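Local coordinates for glucosamine--fructose-6-phosphate aminotransferase [isomerizing] (Francisella tularensis subsp. tularensis, PDB 3TBF), which makes glucosamine 6-phosphate from fructose 6-phosphate and glutamine, the fragment here being the C-terminal part with two SIS domains, which in this enzyme family carries out the sugar isomerization, at the interface of chains A and B. Numbering follows the deposited sequence. Chains: chain A/B, Glucosamine--fructose-6-phosphate aminotransferase [isomerizing].

The interface of chains A and B. Residues chain A 73, 77-78, 81-83; chain B 87, 95-98, 100.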
loop_
_atom_site.group_PDB
_atom_site.type_symbol
_atom_site.label_atom_id
_atom_site.label_comp_id
_atom_site.label_asym_id
_atom_site.label_seq_id
_atom_site.Cartn_x
_atom_site.Cartn_y
_atom_site.Cartn_z
ATOM N N LYS A 73 -11.016 -5.446 5.059
ATOM C CA LYS A 73 -10.939 -4.431 6.088
ATOM C C LYS A 73 -12.118 -3.462 5.903
ATOM O O LYS A 73 -12.700 -3.008 6.876
ATOM C CB LYS A 73 -9.584 -3.734 6.041
ATOM C CG LYS A 73 -9.583 -2.307 6.576
ATOM C CD LYS A 73 -8.204 -1.666 6.578
ATOM C CE LYS A 73 -8.234 -0.401 7.456
ATOM N NZ LYS A 73 -6.938 -0.026 7.952
ATOM N N GLU A 77 -14.672 -3.061 9.214
ATOM C CA GLU A 77 -14.884 -1.781 9.837
ATOM C C GLU A 77 -16.301 -1.269 9.659
ATOM O O GLU A 77 -16.910 -0.832 10.612
ATOM C CB GLU A 77 -13.832 -0.796 9.312
ATOM C CG GLU A 77 -12.431 -1.198 9.802
ATOM C CD GLU A 77 -11.487 -0.028 10.168
ATOM O OE1 GLU A 77 -11.828 1.159 9.859
ATOM O OE2 GLU A 77 -10.410 -0.349 10.775
ATOM N N LYS A 78 -16.835 -1.382 8.459
ATOM C CA LYS A 78 -18.129 -0.840 8.147
ATOM C C LYS A 78 -19.284 -1.630 8.757
ATOM O O LYS A 78 -20.197 -1.021 9.291
ATOM C CB LYS A 78 -18.329 -0.807 6.617
ATOM C CG LYS A 78 -19.721 -0.393 6.175
ATOM C CD LYS A 78 -19.776 -0.032 4.664
ATOM C CE LYS A 78 -21.196 0.331 4.275
ATOM N NZ LYS A 78 -21.319 0.665 2.832
ATOM N N LYS A 81 -17.942 -3.194 12.632
ATOM C CA LYS A 81 -17.432 -2.110 13.442
ATOM C C LYS A 81 -16.303 -2.487 14.393
ATOM O O LYS A 81 -16.201 -1.957 15.496
ATOM C CB LYS A 81 -18.562 -1.479 14.225
ATOM C CG LYS A 81 -19.766 -1.240 13.374
ATOM C CD LYS A 81 -20.238 0.160 13.391
ATOM C CE LYS A 81 -20.936 0.464 12.066
ATOM N NZ LYS A 81 -20.221 1.481 11.157
ATOM N N VAL A 82 -15.429 -3.376 13.956
ATOM C CA VAL A 82 -14.232 -3.673 14.693
ATOM C C VAL A 82 -13.060 -3.065 13.932
ATOM O O VAL A 82 -12.987 -3.177 12.734
ATOM C CB VAL A 82 -14.071 -5.163 14.860
ATOM C CG1 VAL A 82 -12.848 -5.506 15.717
ATOM C CG2 VAL A 82 -15.327 -5.688 15.517
ATOM N N PRO A 83 -12.172 -2.336 14.640
ATOM C CA PRO A 83 -11.058 -1.784 13.900
ATOM C C PRO A 83 -10.165 -2.903 13.298
ATOM O O PRO A 83 -10.014 -3.989 13.893
ATOM C CB PRO A 83 -10.331 -0.942 14.946
ATOM C CG PRO A 83 -10.745 -1.465 16.223
ATOM C CD PRO A 83 -12.134 -1.980 16.060
ATOM N N GLU B 87 -3.207 6.131 6.553
ATOM C CA GLU B 87 -4.168 5.894 5.503
ATOM C C GLU B 87 -4.204 7.005 4.483
ATOM O O GLU B 87 -3.971 8.179 4.803
ATOM C CB GLU B 87 -5.535 5.602 6.089
ATOM C CG GLU B 87 -6.482 4.945 4.998
ATOM C CD GLU B 87 -7.794 4.318 5.532
ATOM O OE1 GLU B 87 -7.868 4.127 6.779
ATOM O OE2 GLU B 87 -8.725 4.010 4.690
ATOM N N ARG B 95 -14.688 6.344 3.480
ATOM C CA ARG B 95 -14.841 5.007 4.017
ATOM C C ARG B 95 -15.586 5.085 5.336
ATOM O O ARG B 95 -15.431 6.028 6.088
ATOM C CB ARG B 95 -13.472 4.404 4.211
ATOM C CG ARG B 95 -13.445 3.053 4.757
ATOM C CD ARG B 95 -12.038 2.450 4.595
ATOM N NE ARG B 95 -11.076 2.826 5.630
ATOM C CZ ARG B 95 -11.111 2.335 6.859
ATOM N NH1 ARG B 95 -12.091 1.482 7.205
ATOM N NH2 ARG B 95 -10.156 2.676 7.751
ATOM N N ASP B 96 -16.402 4.078 5.601
ATOM C CA ASP B 96 -17.077 3.933 6.885
ATOM C C ASP B 96 -16.128 3.301 7.932
ATOM O O ASP B 96 -16.182 2.119 8.178
ATOM C CB ASP B 96 -18.327 3.082 6.660
ATOM C CG ASP B 96 -19.403 3.304 7.712
ATOM O OD1 ASP B 96 -19.017 3.644 8.863
ATOM O OD2 ASP B 96 -20.621 3.092 7.387
ATOM N N ASN B 97 -15.257 4.115 8.542
ATOM C CA ASN B 97 -14.133 3.607 9.347
ATOM C C ASN B 97 -14.492 3.584 10.795
ATOM O O ASN B 97 -15.465 4.201 11.170
ATOM C CB ASN B 97 -12.852 4.397 9.079
ATOM C CG ASN B 97 -12.900 5.869 9.589
ATOM O OD1 ASN B 97 -13.828 6.601 9.309
ATOM N ND2 ASN B 97 -11.865 6.279 10.294
ATOM N N VAL B 98 -13.730 2.854 11.595
ATOM C CA VAL B 98 -13.939 2.805 13.039
ATOM C C VAL B 98 -12.746 3.421 13.704
ATOM O O VAL B 98 -11.640 3.143 13.330
ATOM C CB VAL B 98 -14.107 1.364 13.566
ATOM C CG1 VAL B 98 -14.001 1.317 15.108
ATOM C CG2 VAL B 98 -15.423 0.790 13.103
ATOM N N VAL B 100 -10.432 3.712 16.899
ATOM C CA VAL B 100 -9.990 3.188 18.213
ATOM C C VAL B 100 -10.140 4.287 19.306
ATOM O O VAL B 100 -10.171 5.502 19.000
ATOM C CB VAL B 100 -8.507 2.720 18.178
ATOM C CG1 VAL B 100 -8.171 1.911 19.391
ATOM C CG2 VAL B 100 -8.202 1.867 16.936
#
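Part of a two-fold symmetric interface of the two SIS-domain chains, probably the dimer contact of this enzyme family: the C-terminal end of helix 63-80 of chain A and the loop after it lie against the B:Arg95 to B:Val100 loop, and a twin patch repeats the contact with the chains exchanged. A:Glu77 is the polar centre. Its CB lies at the edge of the B:Arg95 guanidinium, in plane, 3.6 Å from NH1. CG sits beside the backbone N (chi1 -67°) and packs near the same nitrogen; a bend at chi2 (-143°) then brings the carboxylate carbon CD to NH1 as well. At the tip, OE1 takes a hydrogen bond and salt bridge from B:Arg95 NH1 at 2.7 Å and a hydrogen bond from the backbone N of B:Val98 at 3.1 Å. Both donors reach OE1 from above the carboxylate plane, which is turned 53° from the guanidinium. B:Arg95 NH2 adds a weak bond to the same oxygen. Behind this first shell, B:Glu87 fixes the rotation of the guanidinium side-on: NE meets OE2 and NH2 meets OE1, each through a syn lone pair. B:Asn97 CB covers part of one guanidinium face, toward the rim. The A:Lys73 chain crosses B:Arg95 at about a right angle, with CE 3.6 Å from NH2; its NZ stops short of both B:Glu87 OE1 and the like-charged B:Arg95 NH2, so any help in balancing the B:Glu87 charge would act through space. Farther along the loop, the extended aliphatic stem of A:Lys78 crosses B:Asp96, CG against CB. The bent A:Lys81 chain carries NZ to a long salt bridge with B:Asp96 OD1 at 3.4 Å. B:Val98 supplies the apolar wedge: CG1, anti to the backbone N, meets A:Pro83 CD, while CG2 rests against the carbonyl oxygen A:Glu77 O and A:Lys81 CA. B:Val100 extends this strip, its CG2 lying 4.0 Å from A:Pro83 CB.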